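Local coordinates for endoglucanase family 5 (Clostridium acetobutylicum ATCC 824, PDB 6PZ7), which probably hydrolyses beta-1,4-glucan chains of cellulose and related plant polysaccharides, as a broad-specificity endoglucanase of glycoside hydrolase family 5, at residues D245-Q250 and K286-D291; N276-R281 and F326-R331; T299-N304 and Y314-R319. All blocks are in the same frame, centred on the assembly; numbering follows the deposited sequence. Where two conformers were deposited one is given.

Interaction 1. Residues D245-Q250 and K286-D291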
loop_
_atom_site.group_PDB
_atom_site.type_symbol
_atom_site.label_atom_id
_atom_site.label_comp_id
_atom_site.label_asym_id
_atom_site.label_seq_id
_atom_site.Cartn_x
_atom_site.Cartn_y
_atom_site.Cartn_z
ATOM N N ASP A 245 14.742 14.861 -13.585
ATOM C CA ASP A 245 15.328 13.782 -14.375
ATOM C C ASP A 245 15.443 12.490 -13.572
ATOM O O ASP A 245 15.166 11.409 -14.093
ATOM C CB ASP A 245 16.724 14.195 -14.823
ATOM C CG ASP A 245 16.745 15.126 -15.991
ATOM O OD1 ASP A 245 15.691 15.482 -16.575
ATOM O OD2 ASP A 245 17.882 15.572 -16.304
ATOM N N ALA A 246 15.864 12.579 -12.319
ATOM C CA ALA A 246 16.050 11.357 -11.534
ATOM C C ALA A 246 14.711 10.682 -11.269
ATOM O O ALA A 246 14.567 9.448 -11.377
ATOM C CB ALA A 246 16.743 11.688 -10.211
ATOM N N LEU A 247 13.692 11.462 -10.893
ATOM C CA LEU A 247 12.399 10.871 -10.597
ATOM C C LEU A 247 11.741 10.326 -11.851
ATOM O O LEU A 247 11.161 9.234 -11.833
ATOM C CB LEU A 247 11.516 11.906 -9.890
ATOM C CG LEU A 247 10.119 11.416 -9.507
ATOM C CD1 LEU A 247 10.109 10.155 -8.728
ATOM C CD2 LEU A 247 9.394 12.514 -8.759
ATOM N N ASP A 248 11.815 11.053 -12.949
ATOM C CA ASP A 248 11.297 10.536 -14.211
ATOM C C ASP A 248 11.989 9.239 -14.603
ATOM O O ASP A 248 11.340 8.305 -15.115
ATOM C CB ASP A 248 11.451 11.569 -15.333
ATOM C CG ASP A 248 10.847 11.096 -16.603
ATOM O OD1 ASP A 248 9.615 10.946 -16.635
ATOM O OD2 ASP A 248 11.618 10.892 -17.590
ATOM N N GLY A 249 13.299 9.144 -14.381
ATOM C CA GLY A 249 14.004 7.899 -14.663
ATOM C C GLY A 249 13.455 6.733 -13.849
ATOM O O GLY A 249 13.302 5.613 -14.362
ATOM N N GLN A 250 13.160 6.959 -12.568
ATOM C CA GLN A 250 12.631 5.889 -11.730
ATOM C C GLN A 250 11.241 5.476 -12.190
ATOM O O GLN A 250 10.937 4.276 -12.286
ATOM C CB GLN A 250 12.614 6.357 -10.277
ATOM C CG GLN A 250 13.990 6.517 -9.641
ATOM C CD GLN A 250 13.930 7.283 -8.364
ATOM O OE1 GLN A 250 13.224 8.287 -8.251
ATOM N NE2 GLN A 250 14.664 6.825 -7.377
ATOM N N LYS A 286 3.674 17.348 -7.042
ATOM C CA LYS A 286 3.062 17.715 -8.314
ATOM C C LYS A 286 3.698 16.940 -9.461
ATOM O O LYS A 286 3.003 16.374 -10.316
ATOM C CB LYS A 286 3.199 19.215 -8.540
ATOM C CG LYS A 286 2.521 19.679 -9.810
ATOM C CD LYS A 286 2.605 21.210 -9.949
ATOM C CE LYS A 286 1.959 21.680 -11.251
ATOM N NZ LYS A 286 1.658 23.142 -11.230
ATOM N N PHE A 287 5.037 16.928 -9.517
ATOM C CA PHE A 287 5.740 16.242 -10.595
ATOM C C PHE A 287 5.550 14.741 -10.488
ATOM O O PHE A 287 5.298 14.075 -11.502
ATOM C CB PHE A 287 7.223 16.595 -10.586
ATOM C CG PHE A 287 7.968 16.024 -11.746
ATOM C CD1 PHE A 287 7.945 16.650 -12.982
ATOM C CD2 PHE A 287 8.653 14.833 -11.631
ATOM C CE1 PHE A 287 8.607 16.098 -14.059
ATOM C CE2 PHE A 287 9.321 14.290 -12.727
ATOM C CZ PHE A 287 9.286 14.913 -13.926
ATOM N N TYR A 288 5.626 14.186 -9.280
ATOM C CA TYR A 288 5.502 12.746 -9.093
ATOM C C TYR A 288 4.149 12.269 -9.584
ATOM O O TYR A 288 4.063 11.341 -10.391
ATOM C CB TYR A 288 5.732 12.441 -7.608
ATOM C CG TYR A 288 6.000 11.017 -7.195
ATOM C CD1 TYR A 288 7.025 10.741 -6.306
ATOM C CD2 TYR A 288 5.220 9.961 -7.633
ATOM C CE1 TYR A 288 7.277 9.422 -5.847
ATOM C CE2 TYR A 288 5.465 8.636 -7.205
ATOM C CZ TYR A 288 6.489 8.386 -6.331
ATOM O OH TYR A 288 6.666 7.067 -5.928
ATOM N N VAL A 289 3.067 12.882 -9.103
ATOM C CA VAL A 289 1.735 12.424 -9.468
ATOM C C VAL A 289 1.486 12.626 -10.960
ATOM O O VAL A 289 0.928 11.741 -11.625
ATOM C CB VAL A 289 0.660 13.089 -8.583
ATOM C CG1 VAL A 289 -0.730 12.759 -9.083
ATOM C CG2 VAL A 289 0.850 12.726 -7.135
ATOM N N SER A 290 1.885 13.780 -11.522
ATOM C CA SER A 290 1.585 14.030 -12.930
ATOM C C SER A 290 2.413 13.130 -13.839
ATOM O O SER A 290 1.887 12.589 -14.819
ATOM C CB SER A 290 1.789 15.501 -13.263
ATOM O OG SER A 290 3.130 15.893 -13.092
ATOM N N ASP A 291 3.683 12.938 -13.534
ATOM C CA ASP A 291 4.507 12.059 -14.371
ATOM C C ASP A 291 4.069 10.604 -14.232
ATOM O O ASP A 291 3.996 9.861 -15.225
ATOM C CB ASP A 291 5.978 12.226 -13.995
ATOM C CG ASP A 291 6.923 11.720 -15.053
ATOM O OD1 ASP A 291 6.516 11.583 -16.227
ATOM O OD2 ASP A 291 8.084 11.460 -14.716
#
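The Phe287 ring presents its edge to helix 245-250: Leu247 CD2 lies in the ring plane, 3.8 Å from CD2 of Phe287, and the backbone N of Asp248 also comes up to that edge, near CE2. Over one face of the same ring, 4.1 Å above the plane and offset toward the rim, sits Asp291 CB, one turn further along Phe287's own helix. The Tyr288 ring is met obliquely. Leu247 CD2 lies 3.8 Å from Tyr288 CB, while Leu247 CD1 comes within 4.0 Å of Tyr288 CD1. The leucine therefore divides its two methyls: CD2 touches both aromatic residues and CD1 serves the tyrosine. Its CG is anti to the backbone N (chi1 -180°), turned toward helix 278-294, and from there CD2 meets the Phe287 edge and Tyr288 CB. Leu247 and Phe287 run past one another antiparallel, while Leu247 lies crosswise to Tyr288.

These helices, 241-259 and 278-294, are neighbours in the outer layer of a (beta/alpha)8 barrel, with strand 265-270 between them in the chain. Their local axes approach to 10.4 Å and run in roughly the same direction, at a signed crossing angle of -31°, as expected of successive helices in such a barrel. Tyr288 also faces inward, touching strands 265-270 and 298-303, and its OH bonds to Met222 O.

Beside the apolar patch two acids meet. Asp248 OD1 lies 2.5 Å from Asp291 OD2, and the carboxylate planes are nearly coplanar, 23° apart. Oxygens this close suggest that one acid probably holds a proton. Lys295 NZ forms salt bridges with Asp248 OD1 and Asp291 OD1, and its positive charge would offset part of the repulsion that remains.

Interaction 2. Residues N276-R281 and F326-R331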
loop_
_atom_site.group_PDB
_atom_site.type_symbol
_atom_site.label_atom_id
_atom_site.label_comp_id
_atom_site.label_asym_id
_atom_site.label_seq_id
_atom_site.Cartn_x
_atom_site.Cartn_y
_atom_site.Cartn_z
ATOM N N ASN A 276 9.775 21.574 7.329
ATOM C CA ASN A 276 9.410 22.987 7.223
ATOM C C ASN A 276 9.597 23.494 5.799
ATOM O O ASN A 276 10.162 24.576 5.560
ATOM C CB ASN A 276 10.220 23.864 8.195
ATOM C CG ASN A 276 9.686 23.855 9.587
ATOM O OD1 ASN A 276 8.483 23.922 9.799
ATOM N ND2 ASN A 276 10.587 23.777 10.563
ATOM N N ASN A 277 9.116 22.712 4.843
ATOM C CA ASN A 277 9.518 22.850 3.445
ATOM C C ASN A 277 8.350 22.516 2.527
ATOM O O ASN A 277 8.505 21.812 1.527
ATOM C CB ASN A 277 10.744 21.984 3.129
ATOM C CG ASN A 277 10.466 20.503 3.321
ATOM O OD1 ASN A 277 9.606 20.099 4.101
ATOM N ND2 ASN A 277 11.249 19.675 2.646
ATOM N N GLU A 278 7.161 23.018 2.859
ATOM C CA GLU A 278 5.955 22.636 2.114
ATOM C C GLU A 278 6.096 22.901 0.624
ATOM O O GLU A 278 5.617 22.100 -0.192
ATOM C CB GLU A 278 4.697 23.344 2.660
ATOM C CG GLU A 278 3.421 22.837 1.923
ATOM C CD GLU A 278 2.156 23.470 2.407
ATOM O OE1 GLU A 278 2.216 24.414 3.236
ATOM O OE2 GLU A 278 1.093 23.041 1.965
ATOM N N SER A 279 6.736 24.008 0.232
ATOM C CA SER A 279 6.843 24.329 -1.186
ATOM C C SER A 279 7.606 23.251 -1.944
ATOM O O SER A 279 7.210 22.844 -3.040
ATOM C CB SER A 279 7.545 25.675 -1.342
ATOM O OG SER A 279 6.836 26.675 -0.656
ATOM N N SER A 280 8.739 22.824 -1.401
ATOM C CA SER A 280 9.495 21.748 -2.045
ATOM C C SER A 280 8.703 20.453 -2.075
ATOM O O SER A 280 8.750 19.705 -3.059
ATOM C CB SER A 280 10.819 21.513 -1.304
ATOM O OG SER A 280 11.789 22.512 -1.620
ATOM N N ARG A 281 8.051 20.133 -0.965
ATOM C CA ARG A 281 7.256 18.913 -0.922
ATOM C C ARG A 281 6.143 18.939 -1.955
ATOM O O ARG A 281 5.860 17.920 -2.593
ATOM C CB ARG A 281 6.658 18.729 0.480
ATOM C CG ARG A 281 7.690 18.518 1.591
ATOM C CD ARG A 281 7.064 18.542 2.971
ATOM N NE ARG A 281 6.265 17.339 3.223
ATOM C CZ ARG A 281 5.366 17.228 4.191
ATOM N NH1 ARG A 281 5.052 18.279 4.945
ATOM N NH2 ARG A 281 4.757 16.063 4.395
ATOM N N PHE A 326 -1.156 21.020 5.462
ATOM C CA PHE A 326 -0.287 21.464 4.372
ATOM C C PHE A 326 -1.175 21.642 3.144
ATOM O O PHE A 326 -1.255 20.753 2.289
ATOM C CB PHE A 326 0.859 20.478 4.128
ATOM C CG PHE A 326 1.713 20.251 5.341
ATOM C CD1 PHE A 326 2.594 21.219 5.787
ATOM C CD2 PHE A 326 1.579 19.097 6.054
ATOM C CE1 PHE A 326 3.335 20.982 6.964
ATOM C CE2 PHE A 326 2.338 18.884 7.188
ATOM C CZ PHE A 326 3.191 19.794 7.619
ATOM N N PRO A 327 -1.913 22.746 3.058
ATOM C CA PRO A 327 -2.959 22.864 2.024
ATOM C C PRO A 327 -2.411 22.937 0.624
ATOM O O PRO A 327 -3.067 22.450 -0.309
ATOM C CB PRO A 327 -3.716 24.146 2.434
ATOM C CG PRO A 327 -2.716 24.927 3.257
ATOM C CD PRO A 327 -1.933 23.882 3.997
ATOM N N LYS A 328 -1.245 23.521 0.416
ATOM C CA LYS A 328 -0.681 23.565 -0.934
ATOM C C LYS A 328 -0.272 22.168 -1.382
ATOM O O LYS A 328 -0.539 21.756 -2.519
ATOM C CB LYS A 328 0.513 24.491 -0.922
ATOM C CG LYS A 328 1.310 24.604 -2.198
ATOM C CD LYS A 328 2.561 25.445 -1.950
ATOM C CE LYS A 328 3.399 25.585 -3.197
ATOM N NZ LYS A 328 4.380 26.752 -3.061
ATOM N N LEU A 329 0.302 21.397 -0.467
ATOM C CA LEU A 329 0.726 20.037 -0.747
ATOM C C LEU A 329 -0.463 19.155 -1.068
ATOM O O LEU A 329 -0.436 18.398 -2.035
ATOM C CB LEU A 329 1.532 19.527 0.454
ATOM C CG LEU A 329 1.953 18.086 0.455
ATOM C CD1 LEU A 329 2.742 17.675 -0.799
ATOM C CD2 LEU A 329 2.736 17.768 1.682
ATOM N N VAL A 330 -1.526 19.213 -0.260
ATOM C CA VAL A 330 -2.663 18.353 -0.554
ATOM C C VAL A 330 -3.199 18.660 -1.945
ATOM O O VAL A 330 -3.524 17.751 -2.721
ATOM C CB VAL A 330 -3.752 18.470 0.532
ATOM C CG1 VAL A 330 -4.873 17.423 0.257
ATOM C CG2 VAL A 330 -3.199 18.253 1.923
ATOM N N ARG A 331 -3.314 19.951 -2.272
ATOM C CA ARG A 331 -3.863 20.321 -3.572
ATOM C C ARG A 331 -2.999 19.788 -4.718
ATOM O O ARG A 331 -3.542 19.340 -5.744
ATOM C CB ARG A 331 -4.058 21.835 -3.654
ATOM C CG ARG A 331 -4.857 22.308 -4.860
ATOM C CD ARG A 331 -6.310 21.871 -4.783
ATOM N NE ARG A 331 -7.028 22.346 -5.953
ATOM C CZ ARG A 331 -8.331 22.201 -6.140
ATOM N NH1 ARG A 331 -9.070 21.587 -5.235
ATOM N NH2 ARG A 331 -8.881 22.684 -7.240
#
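Glu278 supplies the main polar link to segment 326-331. Its OE2 accepts from Leu329 N at 3.0 Å through the anti lone pair, with an N-H...O angle of 160°. The same oxygen takes a weak bond from Lys328 N, bent to 121° despite its 2.8 Å length. With CG anti to the backbone N (chi1 -176°) and the chain extended beyond, Glu278 spans the gap between the helices. Another weak bond, 3.4 Å long, runs from Lys328 NZ to Ser279 OG.

The cation-pi contact comes from Arg281. Its NH1 stands 3.5 Å above the centre of the Phe326 ring, and its CZ is 4.7 Å from the ring centroid. The guanidinium stands steeply on the ring, not stacked parallel to it. Arg281 NH2 is held by Ser272 O.

Van der Waals contact comes from Leu329: CD2 lies over the centre of one guanidinium face, 3.6 Å above its plane, while CD1 reaches Arg281 O.

Phe326 occupies the N-cap position of helix 327-334, whose first turn gives Glu278 OE2 the N-H of Leu329 and, weakly, that of Lys328. A carboxylate at a helix N-terminus probably gains from the helix dipole; here it joins the last two helices of the (beta/alpha)8 barrel.

Interaction 3. Residues T299-N304 and Y314-R319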
loop_
_atom_site.group_PDB
_atom_site.type_symbol
_atom_site.label_atom_id
_atom_site.label_comp_id
_atom_site.label_asym_id
_atom_site.label_seq_id
_atom_site.Cartn_x
_atom_site.Cartn_y
_atom_site.Cartn_z
ATOM N N THR A 299 -0.887 6.649 -7.632
ATOM C CA THR A 299 -0.087 6.797 -6.423
ATOM C C THR A 299 -0.988 6.976 -5.215
ATOM O O THR A 299 -2.128 7.450 -5.333
ATOM C CB THR A 299 0.848 8.034 -6.542
ATOM O OG1 THR A 299 0.103 9.256 -6.472
ATOM C CG2 THR A 299 1.695 7.982 -7.809
ATOM N N VAL A 300 -0.461 6.613 -4.046
ATOM C CA VAL A 300 -1.206 6.649 -2.780
ATOM C C VAL A 300 -0.274 7.224 -1.705
ATOM O O VAL A 300 0.750 6.621 -1.376
ATOM C CB VAL A 300 -1.699 5.259 -2.379
ATOM C CG1 VAL A 300 -2.608 5.347 -1.150
ATOM C CG2 VAL A 300 -2.418 4.551 -3.525
ATOM N N TRP A 301 -0.607 8.412 -1.189
ATOM C CA TRP A 301 0.219 9.100 -0.196
ATOM C C TRP A 301 0.205 8.385 1.142
ATOM O O TRP A 301 -0.863 7.986 1.617
ATOM C CB TRP A 301 -0.326 10.532 -0.002
ATOM C CG TRP A 301 0.505 11.352 0.961
ATOM C CD1 TRP A 301 0.373 11.402 2.301
ATOM C CD2 TRP A 301 1.604 12.204 0.634
ATOM N NE1 TRP A 301 1.329 12.214 2.848
ATOM C CE2 TRP A 301 2.083 12.733 1.837
ATOM C CE3 TRP A 301 2.217 12.604 -0.567
ATOM C CZ2 TRP A 301 3.134 13.634 1.874
ATOM C CZ3 TRP A 301 3.242 13.510 -0.521
ATOM C CH2 TRP A 301 3.696 13.999 0.691
ATOM N N TRP A 302 1.367 8.214 1.759
ATOM C CA TRP A 302 1.463 7.659 3.110
ATOM C C TRP A 302 1.240 8.748 4.166
ATOM O O TRP A 302 2.044 9.656 4.311
ATOM C CB TRP A 302 2.829 7.008 3.337
ATOM C CG TRP A 302 2.945 6.397 4.715
ATOM C CD1 TRP A 302 3.652 6.903 5.773
ATOM C CD2 TRP A 302 2.266 5.239 5.190
ATOM N NE1 TRP A 302 3.454 6.115 6.877
ATOM C CE2 TRP A 302 2.609 5.087 6.552
ATOM C CE3 TRP A 302 1.395 4.318 4.611
ATOM C CZ2 TRP A 302 2.131 4.024 7.334
ATOM C CZ3 TRP A 302 0.923 3.255 5.391
ATOM C CH2 TRP A 302 1.306 3.126 6.734
ATOM N N ASP A 303 0.156 8.631 4.922
ATOM C CA ASP A 303 -0.217 9.563 5.982
ATOM C C ASP A 303 -0.274 8.761 7.278
ATOM O O ASP A 303 -1.159 7.923 7.470
ATOM C CB ASP A 303 -1.540 10.277 5.685
ATOM C CG ASP A 303 -1.851 11.340 6.690
ATOM O OD1 ASP A 303 -1.642 11.078 7.890
ATOM O OD2 ASP A 303 -2.296 12.433 6.286
ATOM N N ASN A 304 0.632 9.026 8.203
ATOM C CA ASN A 304 0.674 8.338 9.498
ATOM C C ASN A 304 0.149 9.179 10.646
ATOM O O ASN A 304 0.276 8.783 11.806
ATOM C CB ASN A 304 2.062 7.769 9.776
ATOM C CG ASN A 304 3.137 8.834 9.864
ATOM O OD1 ASN A 304 2.880 10.037 9.722
ATOM N ND2 ASN A 304 4.353 8.376 10.061
ATOM N N TYR A 314 4.954 12.156 8.183
ATOM C CA TYR A 314 4.340 12.103 6.863
ATOM C C TYR A 314 2.897 12.601 6.835
ATOM O O TYR A 314 2.296 12.689 5.735
ATOM C CB TYR A 314 4.355 10.637 6.337
ATOM C CG TYR A 314 5.718 10.103 6.004
ATOM C CD1 TYR A 314 6.296 10.389 4.790
ATOM C CD2 TYR A 314 6.398 9.269 6.880
ATOM C CE1 TYR A 314 7.539 9.895 4.459
ATOM C CE2 TYR A 314 7.638 8.734 6.542
ATOM C CZ TYR A 314 8.192 9.081 5.335
ATOM O OH TYR A 314 9.444 8.597 4.938
ATOM N N GLY A 315 2.307 12.905 7.981
ATOM C CA GLY A 315 0.900 13.268 8.020
ATOM C C GLY A 315 0.623 14.592 7.349
ATOM O O GLY A 315 1.349 15.565 7.539
ATOM N N ILE A 316 -0.494 14.660 6.641
ATOM C CA ILE A 316 -0.939 15.891 6.006
ATOM C C ILE A 316 -2.334 16.313 6.453
ATOM O O ILE A 316 -2.680 17.496 6.293
ATOM C CB ILE A 316 -0.803 15.840 4.455
ATOM C CG1 ILE A 316 -1.623 14.711 3.862
ATOM C CG2 ILE A 316 0.686 15.688 4.084
ATOM C CD1 ILE A 316 -1.592 14.627 2.316
ATOM N N LEU A 317 -3.131 15.395 7.007
ATOM C CA LEU A 317 -4.417 15.690 7.635
ATOM C C LEU A 317 -4.236 15.674 9.152
ATOM O O LEU A 317 -3.641 14.720 9.690
ATOM C CB LEU A 317 -5.442 14.631 7.240
ATOM C CG LEU A 317 -6.832 14.754 7.870
ATOM C CD1 LEU A 317 -7.523 16.020 7.452
ATOM C CD2 LEU A 317 -7.683 13.556 7.524
ATOM N N ASP A 318 -4.734 16.685 9.850
ATOM C CA ASP A 318 -4.867 16.620 11.300
ATOM C C ASP A 318 -6.229 15.984 11.542
ATOM O O ASP A 318 -7.277 16.615 11.329
ATOM C CB ASP A 318 -4.758 18.011 11.932
ATOM C CG ASP A 318 -4.921 17.984 13.447
ATOM O OD1 ASP A 318 -5.562 17.072 14.013
ATOM O OD2 ASP A 318 -4.475 18.974 14.104
ATOM N N ARG A 319 -6.214 14.711 11.961
ATOM C CA ARG A 319 -7.452 13.960 12.100
ATOM C C ARG A 319 -8.269 14.432 13.289
ATOM O O ARG A 319 -9.493 14.254 13.300
ATOM C CB ARG A 319 -7.142 12.493 12.292
ATOM C CG ARG A 319 -6.404 11.884 11.124
ATOM C CD ARG A 319 -6.116 10.427 11.340
ATOM N NE ARG A 319 -5.090 9.939 10.434
ATOM C CZ ARG A 319 -4.603 8.710 10.469
ATOM N NH1 ARG A 319 -5.126 7.811 11.289
ATOM N NH2 ARG A 319 -3.584 8.393 9.689
HETATM O O HOH W 1 -3.625 12.022 9.344
#
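Tyr314, Asp303 and Trp301 have the most surface buried here, 92, 80 and 58 Å² respectively. Tyr314 packs by both its ring and its backbone. The edge of Trp302 points toward the Tyr314 ring face in an offset edge-to-face pair, with planes at 78° and 3.8 Å between Trp302 CD1 and Tyr314 CD2. Asn304 ND2, which bonds to Asp312 O, lies at the edge of the tyrosine ring. Tyr314 N donates a weak bond to Asn304 OD1, which also accepts from Lys306 N.

On the other side of strand 298-303, Trp301 turns its indole N-H to Tyr314 O. The NE1-O distance is 3.1 Å, and the carbonyl oxygen lies in the ring plane, a straight bond that helps to set the rotation of the indole. Ile316 covers one face: its CD1 is 3.9 Å from the centroid of the five-membered ring, a CH-pi contact, while Ile316 CG2 approaches Trp301 NE1.

Asp303 carries most of the polar load. Its CG is anti to the backbone N (chi1 -174°), and OD2 receives two consecutive amides: Ile316 N at 2.9 Å from above the carboxylate plane, 57° out of it, and Leu317 N at 3.2 Å through the syn lone pair. Trp20 NE1 is a further donor to OD2. Asp303 OD1 accepts from Gly305 N and from a water at 2.6 Å; that water also donates to Leu317 O and accepts from Arg319 NE. The direct salt bridge from OD1 to Arg319 NH2 is long, at 3.8 Å, and Arg319 is also held by Thr25 OG1 and Gly23 O.

The chemistry is that of a buried acid ringed by donors: this setting would probably favour the ionised form, and the bonds from Asp303 tie segment 314-319 to the end of strand 298-303.

Helix 278-294 takes part in both interaction 1 and interaction 2, whose centres are 17 Å apart and whose nearest atoms stay about 5 Å from each other. Interaction 3 touches both. Tyr288 CE2 of interaction 1 packs at 3.9 Å on Thr299 CG2, near the start of the eighth barrel strand, and Val289 CG2, in segment 286-291, lies 3.6 Å from Thr299 OG1. Interaction 2 is closer to interaction 3, with centres 12 Å apart: Phe326 CE2 lies 3.5 Å from Gly315 O, and Leu329 CD2 is 3.8 Å from Ile316 CG2. Family 5 enzymes have their active site at the C-terminal ends of the barrel strands. Interaction 3 lies at that end of strand 298-303, whereas interactions 1 and 2 join helices of the outer layer.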